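Local coordinates for immunity 23 family protein (Burkholderia dolosa AU0158, PDB 5FFP) that probably serves as the immunity protein of a contact-dependent growth inhibition system, protecting the cell that makes it from the matching CdiA toxin, at residues I112-Y117 with G142-V147; S53-M58 with H98-E103; V62-L67 with C80-P85. One frame throughout, in Å; residues are numbered along the deposited sequence.

Overall arrangement
The three contacts meet around strand 110-117, an outermost strand of the three-stranded antiparallel sheet. Contact 1 packs helix 143-154 near it. Contact 2 joins two loops, and the second of these runs beside the strand. Contacts 1 and 2 have centres about 9 Å apart and touch directly: Val100 N lies 2.7 Å from Ile112 O, and the Phe144 ring meets the Val100 side chain. The centre of contact 3 is about 14 Å from the centres of both others. Its 62-67 segment reaches the strand at Glu116, whose N is 3.0 Å from Val62 O. In sequence, contact 3 is nested inside the loop that contact 2 closes.

Contact 1 (I112-Y117 with G142-V147)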
loop_
_atom_site.group_PDB
_atom_site.type_symbol
_atom_site.label_atom_id
_atom_site.label_comp_id
_atom_site.label_asym_id
_atom_site.label_seq_id
_atom_site.Cartn_x
_atom_site.Cartn_y
_atom_site.Cartn_z
ATOM N N ILE A 112 9.392 -9.896 -8.338
ATOM C CA ILE A 112 10.807 -9.881 -8.621
ATOM C C ILE A 112 11.366 -8.576 -8.136
ATOM O O ILE A 112 10.918 -7.513 -8.574
ATOM C CB ILE A 112 11.047 -10.030 -10.129
ATOM C CG1 ILE A 112 10.530 -11.397 -10.602
ATOM C CG2 ILE A 112 12.533 -9.893 -10.447
ATOM C CD1 ILE A 112 10.224 -11.420 -12.073
ATOM N N PHE A 113 12.342 -8.654 -7.233
ATOM C CA PHE A 113 12.793 -7.479 -6.527
ATOM C C PHE A 113 14.257 -7.210 -6.821
ATOM O O PHE A 113 15.024 -8.141 -7.035
ATOM C CB PHE A 113 12.588 -7.655 -5.020
ATOM C CG PHE A 113 11.149 -7.903 -4.606
ATOM C CD1 PHE A 113 10.264 -6.842 -4.412
ATOM C CD2 PHE A 113 10.704 -9.191 -4.355
ATOM C CE1 PHE A 113 8.952 -7.062 -4.016
ATOM C CE2 PHE A 113 9.401 -9.428 -3.950
ATOM C CZ PHE A 113 8.520 -8.360 -3.775
ATOM N N LEU A 114 14.632 -5.933 -6.832
ATOM C CA LEU A 114 16.011 -5.523 -6.959
ATOM C C LEU A 114 16.526 -4.999 -5.606
ATOM O O LEU A 114 15.921 -4.093 -5.014
ATOM C CB LEU A 114 16.119 -4.423 -7.997
ATOM C CG LEU A 114 17.521 -4.088 -8.520
ATOM C CD1 LEU A 114 18.160 -5.286 -9.192
ATOM C CD2 LEU A 114 17.461 -2.920 -9.492
ATOM N N VAL A 115 17.639 -5.558 -5.126
ATOM C CA VAL A 115 18.349 -5.031 -3.951
ATOM C C VAL A 115 19.808 -4.772 -4.334
ATOM O O VAL A 115 20.489 -5.659 -4.859
ATOM C CB VAL A 115 18.334 -6.047 -2.785
ATOM C CG1 VAL A 115 19.192 -5.559 -1.624
ATOM C CG2 VAL A 115 16.917 -6.334 -2.312
ATOM N N GLU A 116 20.297 -3.567 -4.056
ATOM C CA GLU A 116 21.663 -3.206 -4.390
ATOM C C GLU A 116 22.519 -3.204 -3.117
ATOM O O GLU A 116 21.999 -3.004 -2.022
ATOM C CB GLU A 116 21.710 -1.826 -5.056
ATOM C CG GLU A 116 20.989 -1.744 -6.395
ATOM C CD GLU A 116 21.016 -0.321 -6.966
ATOM O OE1 GLU A 116 21.413 0.604 -6.225
ATOM O OE2 GLU A 116 20.678 -0.112 -8.146
ATOM N N TYR A 117 23.820 -3.473 -3.272
ATOM C CA TYR A 117 24.773 -3.315 -2.200
ATOM C C TYR A 117 26.097 -2.848 -2.769
ATOM O O TYR A 117 26.719 -3.550 -3.565
ATOM C CB TYR A 117 24.988 -4.609 -1.405
ATOM C CG TYR A 117 25.996 -4.439 -0.273
ATOM C CD1 TYR A 117 25.614 -3.871 0.934
ATOM C CD2 TYR A 117 27.328 -4.828 -0.424
ATOM C CE1 TYR A 117 26.523 -3.696 1.968
ATOM C CE2 TYR A 117 28.252 -4.659 0.603
ATOM C CZ TYR A 117 27.840 -4.095 1.798
ATOM O OH TYR A 117 28.714 -3.927 2.833
ATOM N N GLY A 142 23.678 -1.573 -11.548
ATOM C CA GLY A 142 23.357 -0.907 -12.805
ATOM C C GLY A 142 22.980 -1.867 -13.941
ATOM O O GLY A 142 22.481 -1.418 -14.978
ATOM N N GLU A 143 23.223 -3.171 -13.766
ATOM C CA GLU A 143 23.071 -4.144 -14.862
ATOM C C GLU A 143 21.595 -4.227 -15.261
ATOM O O GLU A 143 21.255 -4.046 -16.426
ATOM C CB GLU A 143 23.631 -5.521 -14.460
ATOM C CG GLU A 143 23.746 -6.547 -15.592
ATOM C CD GLU A 143 24.311 -7.901 -15.147
ATOM O OE1 GLU A 143 25.088 -7.958 -14.165
ATOM O OE2 GLU A 143 24.010 -8.931 -15.791
ATOM N N PHE A 144 20.720 -4.425 -14.275
ATOM C CA PHE A 144 19.280 -4.429 -14.511
ATOM C C PHE A 144 18.794 -3.179 -15.256
ATOM O O PHE A 144 18.171 -3.254 -16.298
ATOM C CB PHE A 144 18.504 -4.587 -13.195
ATOM C CG PHE A 144 17.015 -4.518 -13.377
ATOM C CD1 PHE A 144 16.373 -3.299 -13.372
ATOM C CD2 PHE A 144 16.272 -5.663 -13.591
ATOM C CE1 PHE A 144 15.016 -3.216 -13.558
ATOM C CE2 PHE A 144 14.910 -5.587 -13.768
ATOM C CZ PHE A 144 14.282 -4.366 -13.756
ATOM N N GLN A 145 19.059 -2.018 -14.714
ATOM C CA GLN A 145 18.627 -0.803 -15.384
ATOM C C GLN A 145 19.107 -0.752 -16.843
ATOM O O GLN A 145 18.337 -0.433 -17.738
ATOM C CB GLN A 145 19.125 0.431 -14.626
ATOM C CG GLN A 145 18.422 0.636 -13.295
ATOM C CD GLN A 145 19.126 -0.051 -12.121
ATOM O OE1 GLN A 145 19.804 -1.079 -12.282
ATOM N NE2 GLN A 145 18.942 0.500 -10.929
ATOM N N SER A 146 20.392 -1.050 -17.063
ATOM C CA SER A 146 20.997 -0.921 -18.393
ATOM C C SER A 146 20.339 -1.859 -19.428
ATOM O O SER A 146 20.159 -1.487 -20.583
ATOM C CB SER A 146 22.505 -1.159 -18.317
ATOM O OG SER A 146 22.813 -2.540 -18.452
ATOM N N VAL A 147 19.956 -3.055 -18.995
ATOM C CA VAL A 147 19.190 -3.992 -19.825
ATOM C C VAL A 147 17.788 -3.444 -20.111
ATOM O O VAL A 147 17.335 -3.431 -21.240
ATOM C CB VAL A 147 19.095 -5.372 -19.128
ATOM C CG1 VAL A 147 17.985 -6.247 -19.715
ATOM C CG2 VAL A 147 20.429 -6.090 -19.214
#
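Leu114 meets Phe144 and Gln145 of helix 143-154. Its CB is directed at the helix. The first torsion sets CG opposite the backbone N (chi1 -166°), and the two methyls then divide the work. Leu114 CD1 lies 4.1 Å from Phe144 CB. Leu114 CD2 fits between the two helix residues, 4.0 Å from Phe144 CD1 and also 4.0 Å from Gln145 NE2. It approaches the Phe144 ring obliquely. The same ring stacks on Phe9 and touches Val100 and Cys57, so the leucine adds one wall to a buried apolar cluster. Here a helix packs against an outermost strand of the three-stranded antiparallel sheet. The strand and helix segments run at 127° to each other, and their axes come no closer than 11.0 Å, which leaves the meeting to side chains.

Two residues on, Glu116 points the same way. Its chain is extended beyond CG and delivers Glu116 OE2 to Gln145 NE2 at 3.3 Å. This hydrogen bond is weak. The carboxylate and amide planes lie 44° apart. The glutamine is bent at chi2, which turns its amide back to the strand. The stronger partner of NE2 is the backbone O of Cys57.

Contact 2 (S53-M58 with H98-E103)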
loop_
_atom_site.group_PDB
_atom_site.type_symbol
_atom_site.label_atom_id
_atom_site.label_comp_id
_atom_site.label_asym_id
_atom_site.label_seq_id
_atom_site.Cartn_x
_atom_site.Cartn_y
_atom_site.Cartn_z
ATOM N N SER A 53 9.889 1.533 -17.556
ATOM C CA SER A 53 10.624 2.779 -17.620
ATOM C C SER A 53 10.419 3.679 -16.405
ATOM O O SER A 53 11.221 4.577 -16.193
ATOM C CB SER A 53 10.290 3.550 -18.908
ATOM O OG SER A 53 9.074 4.252 -18.821
ATOM N N ARG A 54 9.361 3.444 -15.624
ATOM C CA ARG A 54 8.998 4.261 -14.459
ATOM C C ARG A 54 9.127 3.474 -13.152
ATOM O O ARG A 54 8.526 3.825 -12.150
ATOM C CB ARG A 54 7.564 4.788 -14.626
ATOM C CG ARG A 54 7.439 5.913 -15.663
ATOM C CD ARG A 54 6.230 5.822 -16.601
ATOM N NE ARG A 54 4.933 6.126 -16.012
ATOM C CZ ARG A 54 3.835 6.436 -16.733
ATOM N NH1 ARG A 54 3.871 6.478 -18.074
ATOM N NH2 ARG A 54 2.689 6.713 -16.111
ATOM N N LEU A 55 9.905 2.403 -13.156
ATOM C CA LEU A 55 10.212 1.721 -11.911
ATOM C C LEU A 55 11.091 2.615 -11.050
ATOM O O LEU A 55 11.921 3.377 -11.551
ATOM C CB LEU A 55 10.926 0.398 -12.163
ATOM C CG LEU A 55 10.062 -0.700 -12.774
ATOM C CD1 LEU A 55 10.934 -1.852 -13.279
ATOM C CD2 LEU A 55 9.027 -1.162 -11.755
ATOM N N HIS A 56 10.880 2.541 -9.742
ATOM C CA HIS A 56 11.631 3.355 -8.784
ATOM C C HIS A 56 13.143 3.238 -9.014
ATOM O O HIS A 56 13.869 4.235 -8.928
ATOM C CB HIS A 56 11.268 2.946 -7.341
ATOM C CG HIS A 56 11.589 3.990 -6.319
ATOM N ND1 HIS A 56 12.651 3.875 -5.446
ATOM C CD2 HIS A 56 10.975 5.164 -6.020
ATOM C CE1 HIS A 56 12.683 4.939 -4.660
ATOM N NE2 HIS A 56 11.674 5.732 -4.982
ATOM N N CYS A 57 13.611 2.031 -9.330
ATOM C CA CYS A 57 15.037 1.805 -9.521
ATOM C C CYS A 57 15.655 2.467 -10.749
ATOM O O CYS A 57 16.875 2.444 -10.903
ATOM C CB CYS A 57 15.336 0.305 -9.538
ATOM S SG CYS A 57 14.767 -0.573 -11.001
HETATM N N MSE A 58 14.857 3.064 -11.622
HETATM C CA MSE A 58 15.414 3.658 -12.828
HETATM C C MSE A 58 16.012 4.990 -12.560
HETATM O O MSE A 58 16.828 5.467 -13.355
HETATM C CB MSE A 58 14.373 3.827 -13.927
HETATM C CG MSE A 58 13.744 2.498 -14.313
HETATM SE SE MSE A 58 15.042 1.196 -15.015
HETATM C CE MSE A 58 15.670 2.121 -16.657
ATOM N N HIS A 98 11.421 -1.845 -4.307
ATOM C CA HIS A 98 12.301 -2.887 -4.782
ATOM C C HIS A 98 11.684 -3.760 -5.874
ATOM O O HIS A 98 12.388 -4.516 -6.530
ATOM C CB HIS A 98 12.730 -3.739 -3.595
ATOM C CG HIS A 98 13.650 -3.023 -2.674
ATOM N ND1 HIS A 98 14.986 -2.863 -2.945
ATOM C CD2 HIS A 98 13.422 -2.380 -1.510
ATOM C CE1 HIS A 98 15.548 -2.169 -1.974
ATOM N NE2 HIS A 98 14.617 -1.859 -1.094
ATOM N N LEU A 99 10.385 -3.627 -6.091
ATOM C CA LEU A 99 9.691 -4.431 -7.081
ATOM C C LEU A 99 10.061 -4.019 -8.494
ATOM O O LEU A 99 9.969 -2.845 -8.824
ATOM C CB LEU A 99 8.191 -4.266 -6.895
ATOM C CG LEU A 99 7.326 -5.097 -7.837
ATOM C CD1 LEU A 99 7.616 -6.571 -7.637
ATOM C CD2 LEU A 99 5.879 -4.790 -7.550
ATOM N N VAL A 100 10.502 -4.974 -9.316
ATOM C CA VAL A 100 10.843 -4.686 -10.708
ATOM C C VAL A 100 10.176 -5.582 -11.741
ATOM O O VAL A 100 10.511 -5.491 -12.947
ATOM C CB VAL A 100 12.368 -4.695 -10.918
ATOM C CG1 VAL A 100 13.037 -3.730 -9.943
ATOM C CG2 VAL A 100 12.940 -6.090 -10.762
ATOM N N SER A 101 9.251 -6.440 -11.311
ATOM C CA SER A 101 8.473 -7.214 -12.280
ATOM C C SER A 101 7.734 -6.297 -13.249
ATOM O O SER A 101 7.108 -5.339 -12.827
ATOM C CB SER A 101 7.399 -8.082 -11.613
ATOM O OG SER A 101 7.867 -8.754 -10.473
ATOM N N ALA A 102 7.812 -6.604 -14.534
ATOM C CA ALA A 102 6.849 -6.130 -15.491
ATOM C C ALA A 102 5.469 -6.485 -14.969
ATOM O O ALA A 102 5.344 -7.407 -14.160
ATOM C CB ALA A 102 7.098 -6.787 -16.827
ATOM N N GLU A 103 4.444 -5.749 -15.421
ATOM C CA GLU A 103 3.048 -5.944 -14.981
ATOM C C GLU A 103 2.501 -7.301 -15.395
ATOM O O GLU A 103 1.763 -7.927 -14.643
ATOM C CB GLU A 103 2.082 -4.865 -15.549
ATOM C CG GLU A 103 2.125 -3.502 -14.866
ATOM C CD GLU A 103 1.074 -2.493 -15.392
ATOM O OE1 GLU A 103 1.350 -1.261 -15.376
ATOM O OE2 GLU A 103 -0.033 -2.920 -15.819
#
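Two loops pack here, the one that follows helix 45-52 and the one that leads into helix 103-108. Neither segment forms a regular strand, and no hydrogen bond crosses between them. The contact is apolar and mostly buried.

Leu55 carries most of it. Its CB is directed at the other loop, and both methyls lie on one side of the backbone, spread along Leu99 and Val100. Leu55 CD2 lies 3.5 Å from Leu99 O. Leu55 CD1 lies 3.7 Å from Val100 O, 3.8 Å from Val100 CA and 4.0 Å from Val100 CB. The leucine therefore rests as much on backbone as on side chain. Val100 O takes a hydrogen bond from Tyr31 OH; the methyl contact is packing.

Cys57 makes the second touch. Cys57 SG sits between the backbone N and the carbonyl carbon (chi1 71°), and it meets Val100 CG1 at 3.8 Å. The thiol also lies in the apolar group formed with Leu114 and Phe144, which both touch Val100. Met58 N bonds to Leu55 O at 3.0 Å, closing a turn in which the CB atoms of Leu55 and Cys57 both point to the other loop.

His98 and Val100 bond through their backbones to Leu114 and Ile112, respectively. The whole is loop-on-loop packing beside strand 110-117, an outermost strand of the three-stranded antiparallel sheet, with helix 143-154 also touching Cys57 and Val100.

Contact 3 (V62-L67 with C80-P85); sequences VEDAEL and CNRAFP
Arg82 reaches across from helix 72-83 to Asp64 and Leu67. Arg82 NH1 forms a salt bridge with Asp64 OD2 at 3.4 Å. The bond is weak, with an N-H...acceptor angle of 153°. Asp64 OD2 comes in at the edge of the guanidinium, near its plane, and is 3.6 Å from Arg82 NH2 as well. The carboxylate is turned 46° from the guanidinium plane. Leu67 lies over one face of the same group, with Leu67 CD1 3.8 Å from Arg82 NH1 and 4.0 Å from Arg82 CZ. Glu66 OE1 is farther off, 4.4 Å from Arg82 NH2, and adds only a nearby opposite charge.

The arginine spans the distance because its chain is extended from CG to NE. The CA atoms of Leu67 and Arg82 remain 12.1 Å apart. Its stronger polar partner is Glu78 on the same helix, which forms a salt bridge with NE.

Asp64 also caps a helix. It is the N-cap of helix 65-69, and Asp64 OD1 accepts from Leu67 N at 2.9 Å in a nearly straight bond. The donor comes on the anti side, 32° out of the carboxylate plane. The backbone of Asp64 bonds to Glu116 of strand 110-117, which fixes the cap beside the sheet.

The two oxygens of Asp64 thus serve separate partners. With three acidic side chains near it, the arginine charge is probably well balanced, and the weak, partly exposed bond to Asp64 is likely to contribute modestly.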
loop_
_atom_site.group_PDB
_atom_site.type_symbol
_atom_site.label_atom_id
_atom_site.label_comp_id
_atom_site.label_asym_id
_atom_site.label_seq_id
_atom_site.Cartn_x
_atom_site.Cartn_y
_atom_site.Cartn_z
ATOM N N VAL A 62 18.355 1.545 -4.679
ATOM C CA VAL A 62 17.548 0.617 -3.912
ATOM C C VAL A 62 18.510 -0.210 -3.057
ATOM O O VAL A 62 18.475 -1.438 -3.031
ATOM C CB VAL A 62 16.591 -0.196 -4.836
ATOM C CG1 VAL A 62 15.573 0.742 -5.466
ATOM C CG2 VAL A 62 17.342 -0.951 -5.943
ATOM N N GLU A 63 19.399 0.513 -2.370
ATOM C CA GLU A 63 20.366 -0.079 -1.449
ATOM C C GLU A 63 19.641 -0.697 -0.269
ATOM O O GLU A 63 18.807 -0.041 0.361
ATOM C CB GLU A 63 21.321 1.005 -0.925
ATOM C CG GLU A 63 22.521 1.303 -1.805
ATOM C CD GLU A 63 23.728 0.450 -1.446
ATOM O OE1 GLU A 63 23.514 -0.653 -0.894
ATOM O OE2 GLU A 63 24.884 0.878 -1.705
ATOM N N ASP A 64 19.951 -1.943 0.050
ATOM C CA ASP A 64 19.470 -2.510 1.304
ATOM C C ASP A 64 20.370 -3.647 1.756
ATOM O O ASP A 64 20.355 -4.745 1.184
ATOM C CB ASP A 64 18.013 -2.963 1.212
ATOM C CG ASP A 64 17.467 -3.372 2.552
ATOM O OD1 ASP A 64 18.082 -4.255 3.179
ATOM O OD2 ASP A 64 16.441 -2.822 2.980
ATOM N N ALA A 65 21.143 -3.360 2.798
ATOM C CA ALA A 65 22.230 -4.226 3.224
ATOM C C ALA A 65 21.712 -5.504 3.849
ATOM O O ALA A 65 22.265 -6.581 3.638
ATOM C CB ALA A 65 23.124 -3.483 4.203
ATOM N N GLU A 66 20.632 -5.390 4.604
ATOM C CA GLU A 66 20.085 -6.545 5.286
ATOM C C GLU A 66 19.610 -7.554 4.250
ATOM O O GLU A 66 20.053 -8.708 4.239
ATOM C CB GLU A 66 18.932 -6.120 6.201
ATOM C CG GLU A 66 18.533 -7.166 7.236
ATOM C CD GLU A 66 17.024 -7.353 7.359
ATOM O OE1 GLU A 66 16.238 -6.612 6.710
ATOM O OE2 GLU A 66 16.616 -8.273 8.099
ATOM N N LEU A 67 18.750 -7.082 3.347
ATOM C CA LEU A 67 18.083 -7.936 2.363
ATOM C C LEU A 67 19.082 -8.569 1.412
ATOM O O LEU A 67 18.861 -9.686 0.921
ATOM C CB LEU A 67 17.064 -7.128 1.554
ATOM C CG LEU A 67 15.867 -6.579 2.340
ATOM C CD1 LEU A 67 15.095 -5.555 1.514
ATOM C CD2 LEU A 67 14.965 -7.724 2.789
ATOM N N CYS A 80 7.732 -9.037 0.252
ATOM C CA CYS A 80 6.302 -9.264 0.103
ATOM C C CYS A 80 5.521 -8.702 1.305
ATOM O O CYS A 80 4.371 -8.305 1.164
ATOM C CB CYS A 80 6.030 -10.762 -0.071
ATOM S SG CYS A 80 6.689 -11.448 -1.613
ATOM N N ASN A 81 6.139 -8.692 2.485
ATOM C CA ASN A 81 5.585 -7.980 3.633
ATOM C C ASN A 81 5.476 -6.491 3.392
ATOM O O ASN A 81 4.475 -5.890 3.735
ATOM C CB ASN A 81 6.427 -8.188 4.886
ATOM C CG ASN A 81 5.806 -9.167 5.840
ATOM O OD1 ASN A 81 5.292 -8.780 6.894
ATOM N ND2 ASN A 81 5.813 -10.442 5.467
ATOM N N ARG A 82 6.518 -5.898 2.819
ATOM C CA ARG A 82 6.538 -4.459 2.589
ATOM C C ARG A 82 5.539 -4.046 1.533
ATOM O O ARG A 82 4.911 -2.992 1.647
ATOM C CB ARG A 82 7.928 -4.000 2.171
ATOM C CG ARG A 82 8.929 -3.984 3.307
ATOM C CD ARG A 82 10.292 -3.456 2.863
ATOM N NE ARG A 82 11.331 -3.802 3.837
ATOM C CZ ARG A 82 12.604 -3.434 3.774
ATOM N NH1 ARG A 82 13.042 -2.677 2.776
ATOM N NH2 ARG A 82 13.439 -3.830 4.717
ATOM N N ALA A 83 5.409 -4.888 0.512
ATOM C CA ALA A 83 4.569 -4.620 -0.625
ATOM C C ALA A 83 3.098 -4.818 -0.303
ATOM O O ALA A 83 2.235 -4.129 -0.854
ATOM C CB ALA A 83 4.972 -5.536 -1.765
ATOM N N PHE A 84 2.819 -5.786 0.561
ATOM C CA PHE A 84 1.452 -6.158 0.900
ATOM C C PHE A 84 1.288 -6.255 2.409
ATOM O O PHE A 84 1.066 -7.344 2.961
ATOM C CB PHE A 84 1.095 -7.476 0.230
ATOM C CG PHE A 84 1.264 -7.444 -1.247
ATOM C CD1 PHE A 84 0.269 -6.919 -2.059
ATOM C CD2 PHE A 84 2.441 -7.896 -1.824
ATOM C CE1 PHE A 84 0.440 -6.872 -3.427
ATOM C CE2 PHE A 84 2.616 -7.858 -3.190
ATOM C CZ PHE A 84 1.616 -7.347 -3.996
ATOM N N PRO A 85 1.379 -5.102 3.085
ATOM C CA PRO A 85 1.281 -5.134 4.537
ATOM C C PRO A 85 -0.121 -5.561 4.947
ATOM O O PRO A 85 -1.085 -5.262 4.241
ATOM C CB PRO A 85 1.607 -3.696 4.955
ATOM C CG PRO A 85 1.304 -2.855 3.760
ATOM C CD PRO A 85 1.349 -3.734 2.538
#